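Side-chain contacts in bifunctional endo-1,4-beta-xylanase A (Neocallimastix patriciarum, PDB 2VG9), which hydrolyses internal beta-1,4-xylosidic linkages of xylan as an endo-acting glycoside hydrolase of family 11: residues F3-G6 / Q11-G14; F19-W24 / G30-G35; Y113-E116 / V122-A125; E116-W121 / F160-Q165. One frame throughout, in Å; residues are numbered along the deposited sequence.

Interaction 1 (F3-G6 / Q11-G14)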
# COMPACT_ATOMS: atom_id res chain seq x y z
N PHE A 3 14.83 10.29 6.66
CA PHE A 3 13.71 10.90 7.37
C PHE A 3 13.31 9.98 8.51
O PHE A 3 13.06 8.79 8.26
CB PHE A 3 12.54 11.07 6.42
CG PHE A 3 12.85 11.98 5.27
CD1 PHE A 3 12.84 13.36 5.44
CD2 PHE A 3 13.19 11.45 4.02
CE1 PHE A 3 13.17 14.21 4.38
CE2 PHE A 3 13.50 12.29 2.96
CZ PHE A 3 13.48 13.68 3.14
N THR A 4 13.29 10.53 9.73
CA THR A 4 13.12 9.74 10.95
C THR A 4 11.80 10.12 11.61
O THR A 4 11.44 11.30 11.64
CB THR A 4 14.30 9.92 11.92
OG1 THR A 4 15.49 9.46 11.28
CG2 THR A 4 14.11 9.07 13.20
N VAL A 5 11.08 9.13 12.12
CA VAL A 5 9.84 9.39 12.83
C VAL A 5 9.83 8.74 14.23
O VAL A 5 10.55 7.76 14.48
CB VAL A 5 8.57 8.97 12.00
CG1 VAL A 5 8.43 9.83 10.72
CG2 VAL A 5 8.60 7.45 11.69
N GLY A 6 9.03 9.31 15.13
CA GLY A 6 8.90 8.80 16.48
C GLY A 6 9.86 9.41 17.48
O GLY A 6 9.96 8.95 18.62
N GLN A 11 5.62 12.18 11.31
CA GLN A 11 5.38 12.03 9.88
C GLN A 11 6.31 12.91 9.06
O GLN A 11 6.71 13.98 9.52
CB GLN A 11 3.93 12.38 9.54
CG GLN A 11 3.55 12.18 8.07
CD GLN A 11 2.19 12.76 7.79
OE1 GLN A 11 1.79 13.78 8.39
NE2 GLN A 11 1.44 12.11 6.89
N HIS A 12 6.66 12.43 7.87
CA HIS A 12 7.29 13.22 6.82
C HIS A 12 6.71 12.74 5.49
O HIS A 12 6.66 11.53 5.22
CB HIS A 12 8.81 13.02 6.77
CG HIS A 12 9.54 13.44 8.01
ND1 HIS A 12 9.69 14.76 8.37
CD2 HIS A 12 10.19 12.71 8.95
CE1 HIS A 12 10.37 14.82 9.51
NE2 HIS A 12 10.71 13.60 9.86
N LYS A 13 6.27 13.68 4.66
CA LYS A 13 5.83 13.33 3.33
C LYS A 13 6.38 14.36 2.34
O LYS A 13 6.53 15.53 2.67
CB LYS A 13 4.30 13.20 3.23
CG LYS A 13 3.56 14.50 3.30
CD LYS A 13 2.04 14.34 3.09
CE LYS A 13 1.26 14.47 4.42
NZ LYS A 13 1.49 15.77 5.17
N GLY A 14 6.69 13.89 1.13
CA GLY A 14 7.23 14.76 0.12
C GLY A 14 7.29 14.05 -1.18
O GLY A 14 6.62 13.02 -1.39
O HOH W 1 12.27 14.01 11.77
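H12 reaches across to strand 3-5 and lays its imidazole against three successive residues, F3, T4 and V5. Its NE2 meets the carbonyl oxygen of T4 at 3.0 Å, with that oxygen close to the plane of the ring at its edge, but the bond is weak because the angle at the hydrogen is only 127°. A water 2.8 Å from T4 O donates a second hydrogen bond to that oxygen. Over one face of the imidazole stands CD1 of F3, offset toward the rim; the two rings are 5.7 Å apart between centroids and inclined at 48°, an oblique meeting. F3 CB lies 3.8 Å from H12 CD2. The V5 and H12 side chains slide past each other in opposite directions, V5 CG1 reaching the ring obliquely at that same H12 CD2 and also touching, at 3.7 Å, the backbone N of Q11. The H12 ring is directed this way by chi1 of -62°, which sets CG opposite the carbonyl carbon of its own residue. The two strands belong to different sheets of the beta jelly roll: 2-5 is an outermost strand of one sheet and bonds through F3 and V5 to M32 and G30, while 11-16 pairs with 19-26 in the other, H12 with I23 and G14 with Y21. Farther out, the F3 ring stacks on Y21, V5 packs on I23 and T25, and the Q11 side chain, which starts away from 3-6, is held by E22 through NE2.

Interaction 2 (F19-W24 / G30-G35); sequences FSYEIW and GSMTLG
Within the beta jelly roll, Y21 and I23 of one sheet interdigitate with M32 and L34 of the other, across the interior between two strands that follow each other in the chain. The short strand axes run nearly antiparallel and approach to 7.6 Å; the strands do not pair through their backbones, and every contact involves a side chain, in places against backbone atoms of the other strand. M32 is central. Its chain leaves the backbone extended and then folds sharply at the sulfur, where chi3 of -7° is nearly eclipsed and probably costs some strain. That fold turns CE back onto the opposing strand, 3.5 Å from I23 CB and equally near the carbonyl oxygen of E22. The sulfur itself rests 3.8 Å from Y21 CB and forms an oblique Met-aromatic contact with the tyrosine ring, its centroid 5.5 Å from SD and the approach 60° off the ring normal. L34 crosses the tyrosine at about a right angle and sets CD2 3.9 Å from Y21 CG. Toward the other end, I23 slides past M32 in the opposite direction and drives CD1 against the backbone of S31, where the 3.4 Å to S31 CA is tighter than normal van der Waals contact. E22 and S31 start away from the facing strand; E22 forms a salt bridge with R56, and S31 OG bonds to E43. Strand 19-26 lies between 11-16 and 52-60 in its sheet, where Y21 packs on R57, I23 on F53 and L34 on N16, while 29-34 runs between 2-5 and 40-45 in the other.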
# COMPACT_ATOMS: atom_id res chain seq x y z
N PHE A 19 8.49 10.86 -7.72
CA PHE A 19 7.77 9.86 -6.94
C PHE A 19 7.54 10.34 -5.52
O PHE A 19 8.43 10.95 -4.93
CB PHE A 19 8.53 8.53 -6.94
CG PHE A 19 8.57 7.86 -8.28
CD1 PHE A 19 7.47 7.12 -8.73
CD2 PHE A 19 9.70 7.97 -9.09
CE1 PHE A 19 7.52 6.50 -9.99
CE2 PHE A 19 9.74 7.37 -10.35
CZ PHE A 19 8.66 6.64 -10.80
N SER A 20 6.35 10.11 -4.97
CA SER A 20 6.08 10.52 -3.60
C SER A 20 6.93 9.73 -2.63
O SER A 20 7.48 8.67 -2.98
CB SER A 20 4.59 10.32 -3.23
OG SER A 20 4.24 8.94 -3.20
N TYR A 21 7.03 10.24 -1.40
CA TYR A 21 7.46 9.44 -0.27
C TYR A 21 6.63 9.85 0.95
O TYR A 21 6.20 11.00 1.05
CB TYR A 21 8.99 9.55 -0.01
CG TYR A 21 9.44 10.92 0.48
CD1 TYR A 21 9.38 11.26 1.84
CD2 TYR A 21 9.98 11.86 -0.41
CE1 TYR A 21 9.78 12.55 2.30
CE2 TYR A 21 10.39 13.15 0.03
CZ TYR A 21 10.29 13.48 1.37
OH TYR A 21 10.71 14.72 1.80
N GLU A 22 6.39 8.91 1.85
CA GLU A 22 5.65 9.16 3.08
C GLU A 22 6.10 8.13 4.13
O GLU A 22 6.13 6.93 3.85
CB GLU A 22 4.13 9.04 2.82
CG GLU A 22 3.30 9.01 4.12
CD GLU A 22 1.82 9.24 3.88
OE1 GLU A 22 1.25 8.63 2.94
OE2 GLU A 22 1.20 10.03 4.67
N ILE A 23 6.47 8.63 5.31
CA ILE A 23 6.73 7.79 6.48
C ILE A 23 5.91 8.36 7.64
O ILE A 23 5.80 9.59 7.77
CB ILE A 23 8.26 7.71 6.83
CG1 ILE A 23 8.48 6.78 8.03
CG2 ILE A 23 8.90 9.18 6.95
CD1 ILE A 23 9.87 6.45 8.36
N TRP A 24 5.31 7.48 8.45
CA TRP A 24 4.46 7.92 9.56
C TRP A 24 4.51 6.87 10.67
O TRP A 24 4.72 5.67 10.40
CB TRP A 24 3.02 8.17 9.07
CG TRP A 24 1.98 8.29 10.15
CD1 TRP A 24 1.49 9.45 10.70
CD2 TRP A 24 1.30 7.21 10.80
NE1 TRP A 24 0.56 9.14 11.67
CE2 TRP A 24 0.42 7.78 11.74
CE3 TRP A 24 1.37 5.83 10.69
CZ2 TRP A 24 -0.40 7.00 12.55
CZ3 TRP A 24 0.57 5.06 11.49
CH2 TRP A 24 -0.31 5.64 12.41
N GLY A 30 11.12 4.94 13.52
CA GLY A 30 11.56 4.37 12.27
C GLY A 30 12.13 5.44 11.37
O GLY A 30 12.19 6.62 11.74
N SER A 31 12.57 5.02 10.19
CA SER A 31 13.15 5.93 9.25
C SER A 31 13.01 5.39 7.84
O SER A 31 12.76 4.21 7.65
CB SER A 31 14.61 6.19 9.60
OG SER A 31 15.41 5.04 9.44
N MET A 32 13.09 6.31 6.88
CA MET A 32 13.15 5.97 5.47
C MET A 32 14.36 6.66 4.92
O MET A 32 14.59 7.83 5.20
CB MET A 32 11.89 6.45 4.73
CG MET A 32 11.98 6.25 3.19
SD MET A 32 10.58 6.92 2.24
CE MET A 32 9.57 7.37 3.60
N THR A 33 15.10 5.94 4.09
CA THR A 33 16.24 6.52 3.35
C THR A 33 15.88 6.42 1.90
O THR A 33 15.67 5.32 1.39
CB THR A 33 17.57 5.74 3.70
OG1 THR A 33 17.82 5.87 5.12
CG2 THR A 33 18.77 6.27 2.96
N LEU A 34 15.79 7.56 1.21
CA LEU A 34 15.52 7.58 -0.24
C LEU A 34 16.64 6.98 -1.06
O LEU A 34 17.79 7.08 -0.66
CB LEU A 34 15.31 9.03 -0.74
CG LEU A 34 14.29 9.91 -0.05
CD1 LEU A 34 14.20 11.27 -0.76
CD2 LEU A 34 12.92 9.21 0.03
N GLY A 35 16.32 6.36 -2.20
CA GLY A 35 17.33 6.05 -3.24
C GLY A 35 16.85 6.78 -4.49
O GLY A 35 15.87 7.51 -4.40

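Interaction 3 (Y113-E116 / V122-A125); sequences YIIE and VPDA
E116 OE1 is gripped by R167 NE in a salt bridge and by Y77 OH in a hydrogen bond, at the corner where the chain leaves strand 113-115; just before it, I115 packs on V122 and P123. In the jelly roll this corner lies between strands 110-115 and 117-119, both of which pair with 89-100, and 122-125 is an irregular segment that follows strand 117-119 and leads to strand 128-132, probably part of the loop called the cord in family 11 xylanases. The contact is small and wholly apolar. I115 is extended at chi2, and its CG1 stands opposite the carbonyl carbon of its own residue (chi1 -51°), which carries CD1 outward to within 3.6 Å of V122 CG2. The same valine methyl also approaches I115 CG2, at 4.2 Å, and it is the branch of V122 that lies opposite the backbone N. The two side chains pass alongside each other in opposite directions, the I115 and V122 CA atoms still 8.6 Å apart. Residues alternate in direction along the strand: I114 turns to the other side and packs on H177 and W181 of helix 174-182, while the flanking Y113 ring lies nearly parallel to that of F160 and edge-to-face with Y96. F160 also touches both I115 and P123, joining strand and loop, and R92 packs on P123 as well. D124, beyond the contact, forms a salt bridge with K138. P123 joins the patch through CD, which lies 4.3 Å from I115 CD1.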
# COMPACT_ATOMS: atom_id res chain seq x y z
N TYR A 113 -5.20 -2.47 -1.45
CA TYR A 113 -3.98 -3.17 -1.09
C TYR A 113 -3.79 -4.34 -2.05
O TYR A 113 -4.70 -5.17 -2.24
CB TYR A 113 -4.07 -3.75 0.32
CG TYR A 113 -4.29 -2.75 1.40
CD1 TYR A 113 -3.23 -2.28 2.18
CD2 TYR A 113 -5.58 -2.30 1.67
CE1 TYR A 113 -3.46 -1.33 3.18
CE2 TYR A 113 -5.81 -1.37 2.65
CZ TYR A 113 -4.77 -0.90 3.40
OH TYR A 113 -5.07 0.02 4.38
N ILE A 114 -2.61 -4.43 -2.65
CA ILE A 114 -2.27 -5.64 -3.36
C ILE A 114 -1.10 -6.22 -2.58
O ILE A 114 0.04 -5.74 -2.70
CB ILE A 114 -1.90 -5.39 -4.84
CG1 ILE A 114 -3.10 -4.76 -5.59
CG2 ILE A 114 -1.48 -6.69 -5.53
CD1 ILE A 114 -2.69 -4.12 -6.89
N ILE A 115 -1.39 -7.22 -1.74
CA ILE A 115 -0.41 -7.64 -0.74
C ILE A 115 0.43 -8.78 -1.27
O ILE A 115 -0.08 -9.88 -1.50
CB ILE A 115 -1.07 -8.01 0.61
CG1 ILE A 115 -2.01 -6.89 1.07
CG2 ILE A 115 -0.02 -8.37 1.66
CD1 ILE A 115 -2.73 -7.15 2.41
N GLU A 116 1.72 -8.49 -1.41
CA GLU A 116 2.72 -9.41 -1.96
C GLU A 116 3.38 -10.30 -0.92
O GLU A 116 3.76 -11.44 -1.21
CB GLU A 116 3.79 -8.59 -2.69
CG GLU A 116 3.23 -7.85 -3.87
CD GLU A 116 2.93 -8.81 -5.05
OE1 GLU A 116 3.88 -9.20 -5.77
OE2 GLU A 116 1.74 -9.17 -5.23
N VAL A 122 -2.52 -11.16 8.14
CA VAL A 122 -2.94 -10.38 6.96
C VAL A 122 -4.46 -10.33 7.07
O VAL A 122 -5.05 -11.25 7.65
CB VAL A 122 -2.44 -11.07 5.65
CG1 VAL A 122 -3.16 -12.43 5.43
CG2 VAL A 122 -2.60 -10.18 4.41
N PRO A 123 -5.09 -9.20 6.61
CA PRO A 123 -6.53 -9.14 6.46
C PRO A 123 -7.11 -10.29 5.62
O PRO A 123 -6.46 -10.80 4.71
CB PRO A 123 -6.77 -7.80 5.73
CG PRO A 123 -5.61 -6.98 6.11
CD PRO A 123 -4.45 -7.91 6.26
N ASP A 124 -8.34 -10.68 5.98
CA ASP A 124 -9.03 -11.76 5.31
C ASP A 124 -10.55 -11.62 5.49
O ASP A 124 -11.03 -10.99 6.45
CB ASP A 124 -8.51 -13.11 5.85
CG ASP A 124 -8.91 -14.28 5.00
OD1 ASP A 124 -9.02 -14.15 3.75
OD2 ASP A 124 -9.09 -15.37 5.59
N ALA A 125 -11.29 -12.14 4.53
CA ALA A 125 -12.73 -12.20 4.59
C ALA A 125 -13.13 -13.20 3.51
O ALA A 125 -12.30 -13.59 2.67
CB ALA A 125 -13.36 -10.80 4.34

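Interaction 4 (E116-W121 / F160-Q165); sequences EDWVDW and FSVRQQ. With CD (cadmium ion), chain B.
A bend at chi2 of -74° brings the carboxylate of E116 back toward R163, whose chain, extended from CG to NE after chi1 of -164°, runs obliquely across it. The glutamate meets the aliphatic part of the arginine, with E116 OE2 3.8 Å from the CD atom of R163. E116 OE1, already bound by Y77 and R167, lies 4.4 Å from R163 NH1 but well out of the guanidinium plane, so any attraction is probably electrostatic, with no N-H directed at the oxygen; the two planes are 65° apart. Y137 OH bonds to both E116 OE2 and R163 NH1, while R163 NE makes a weak bond to Q165 O (2.9 Å). Beside them W118 sets NE1 4.4 Å from V162 CG1 and donates in the ring plane to a water at 2.9 Å, which in turn donates to R163 O at 2.8 Å. At the turn beyond, D120 OD1 (2.3 Å) and OD2 and a water bind the cadmium ion. E116 and D117 together oppose L93 of strand 89-100, a classic beta bulge in the 116-117 chain. Strand 117-119 runs antiparallel to 89-100, with V119 packing on strand 73-86, while 153-163 lies between 110-115 and 135-145.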
# COMPACT_ATOMS: atom_id res chain seq x y z
N GLU A 116 1.72 -8.49 -1.41
CA GLU A 116 2.72 -9.41 -1.96
C GLU A 116 3.38 -10.30 -0.92
O GLU A 116 3.76 -11.44 -1.21
CB GLU A 116 3.79 -8.59 -2.69
CG GLU A 116 3.23 -7.85 -3.87
CD GLU A 116 2.93 -8.81 -5.05
OE1 GLU A 116 3.88 -9.20 -5.77
OE2 GLU A 116 1.74 -9.17 -5.23
N ASP A 117 3.51 -9.78 0.29
CA ASP A 117 4.16 -10.49 1.38
C ASP A 117 3.65 -9.85 2.67
O ASP A 117 3.18 -8.68 2.67
CB ASP A 117 5.70 -10.38 1.27
CG ASP A 117 6.45 -11.48 2.05
OD1 ASP A 117 5.85 -12.29 2.75
OD2 ASP A 117 7.69 -11.51 1.96
N TRP A 118 3.63 -10.66 3.74
CA TRP A 118 3.15 -10.24 5.05
C TRP A 118 3.75 -11.18 6.09
O TRP A 118 4.18 -12.30 5.78
CB TRP A 118 1.62 -10.29 5.17
CG TRP A 118 1.01 -11.63 4.78
CD1 TRP A 118 0.59 -12.01 3.53
CD2 TRP A 118 0.80 -12.77 5.65
NE1 TRP A 118 0.12 -13.31 3.56
CE2 TRP A 118 0.23 -13.79 4.86
CE3 TRP A 118 1.03 -13.01 7.02
CZ2 TRP A 118 -0.11 -15.07 5.39
CZ3 TRP A 118 0.70 -14.30 7.55
CH2 TRP A 118 0.15 -15.30 6.72
N VAL A 119 3.75 -10.73 7.34
CA VAL A 119 4.26 -11.57 8.41
C VAL A 119 3.24 -11.61 9.55
O VAL A 119 2.69 -10.57 9.94
CB VAL A 119 5.64 -11.11 8.91
CG1 VAL A 119 6.13 -12.01 10.10
CG2 VAL A 119 6.67 -11.13 7.72
N ASP A 120 2.96 -12.85 10.01
CA ASP A 120 2.13 -13.19 11.19
C ASP A 120 0.62 -13.03 10.99
O ASP A 120 -0.17 -13.81 11.52
CB ASP A 120 2.54 -12.41 12.45
CG ASP A 120 3.88 -12.84 12.99
OD1 ASP A 120 4.31 -13.98 12.78
OD2 ASP A 120 4.54 -12.01 13.63
N TRP A 121 0.22 -12.01 10.24
CA TRP A 121 -1.21 -11.73 10.05
C TRP A 121 -1.42 -10.88 8.83
O TRP A 121 -0.64 -9.97 8.54
CB TRP A 121 -1.77 -10.99 11.28
CG TRP A 121 -3.26 -10.72 11.23
CD1 TRP A 121 -4.28 -11.55 11.66
CD2 TRP A 121 -3.90 -9.52 10.76
NE1 TRP A 121 -5.49 -10.94 11.47
CE2 TRP A 121 -5.29 -9.70 10.92
CE3 TRP A 121 -3.42 -8.31 10.22
CZ2 TRP A 121 -6.21 -8.72 10.55
CZ3 TRP A 121 -4.34 -7.34 9.85
CH2 TRP A 121 -5.72 -7.55 10.01
N PHE A 160 -8.92 -5.54 -1.50
CA PHE A 160 -7.75 -6.41 -1.29
C PHE A 160 -7.60 -7.42 -2.37
O PHE A 160 -8.59 -8.02 -2.79
CB PHE A 160 -7.89 -7.22 0.03
CG PHE A 160 -7.82 -6.36 1.28
CD1 PHE A 160 -6.58 -6.11 1.88
CD2 PHE A 160 -9.01 -5.81 1.84
CE1 PHE A 160 -6.50 -5.29 3.04
CE2 PHE A 160 -8.94 -5.02 3.00
CZ PHE A 160 -7.68 -4.75 3.59
N SER A 161 -6.34 -7.61 -2.79
CA SER A 161 -5.84 -8.80 -3.46
C SER A 161 -4.71 -9.30 -2.57
O SER A 161 -3.72 -8.60 -2.35
CB SER A 161 -5.20 -8.45 -4.79
OG SER A 161 -6.14 -8.18 -5.79
N VAL A 162 -4.81 -10.54 -2.11
CA VAL A 162 -3.76 -11.08 -1.28
C VAL A 162 -3.08 -12.20 -2.05
O VAL A 162 -3.73 -13.20 -2.39
CB VAL A 162 -4.32 -11.57 0.07
CG1 VAL A 162 -3.20 -12.24 0.92
CG2 VAL A 162 -4.99 -10.39 0.80
N ARG A 163 -1.79 -12.02 -2.36
CA ARG A 163 -1.01 -13.05 -3.06
C ARG A 163 -0.88 -14.31 -2.21
O ARG A 163 -0.46 -14.24 -1.03
CB ARG A 163 0.40 -12.55 -3.41
CG ARG A 163 1.08 -13.42 -4.45
CD ARG A 163 2.47 -12.89 -4.85
NE ARG A 163 3.20 -13.83 -5.73
CZ ARG A 163 3.10 -13.83 -7.06
NH1 ARG A 163 2.34 -12.92 -7.66
NH2 ARG A 163 3.80 -14.67 -7.80
N GLN A 164 -1.22 -15.46 -2.80
CA GLN A 164 -1.21 -16.73 -2.07
C GLN A 164 0.21 -17.25 -1.80
O GLN A 164 0.47 -17.82 -0.73
CB GLN A 164 -2.13 -17.77 -2.74
CG GLN A 164 -3.61 -17.29 -2.77
CD GLN A 164 -4.13 -16.96 -1.38
OE1 GLN A 164 -4.28 -15.79 -0.99
NE2 GLN A 164 -4.35 -17.98 -0.60
N GLN A 165 1.12 -17.00 -2.75
CA GLN A 165 2.53 -17.40 -2.63
C GLN A 165 3.33 -16.11 -2.37
O GLN A 165 3.53 -15.32 -3.30
CB GLN A 165 2.98 -18.05 -3.94
CG GLN A 165 4.28 -18.90 -3.87
CD GLN A 165 4.91 -19.25 -5.27
OE1 GLN A 165 4.24 -19.21 -6.32
NE2 GLN A 165 6.23 -19.59 -5.26
CD CD B . 6.31 -13.74 13.84
O HOH W 2 -0.66 -15.27 1.61
O HOH W 3 8.06 -12.03 13.67

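Overall arrangement
The four contacts form two pairs. Interactions 1 and 2, with centres about 7 Å apart, share backbone bonds in both sheets and also pack directly, F3 O lying 3.3 Å from S31 CB. Interactions 3 and 4 lie closer still, about 5 Å between centres; they share E116, and I115 bonds to 153-163 through its N to S161 O (2.8 Å) and its O to R163 N (2.9 Å). Interactions 1 and 3 lie on opposite sides of the chain's centre, about 25 Å between centres, yet both reach the larger sheet, whose curvature in family 11 forms the xylan-binding cleft. The cadmium belongs to interaction 4, about 12 Å from the V122 side chain.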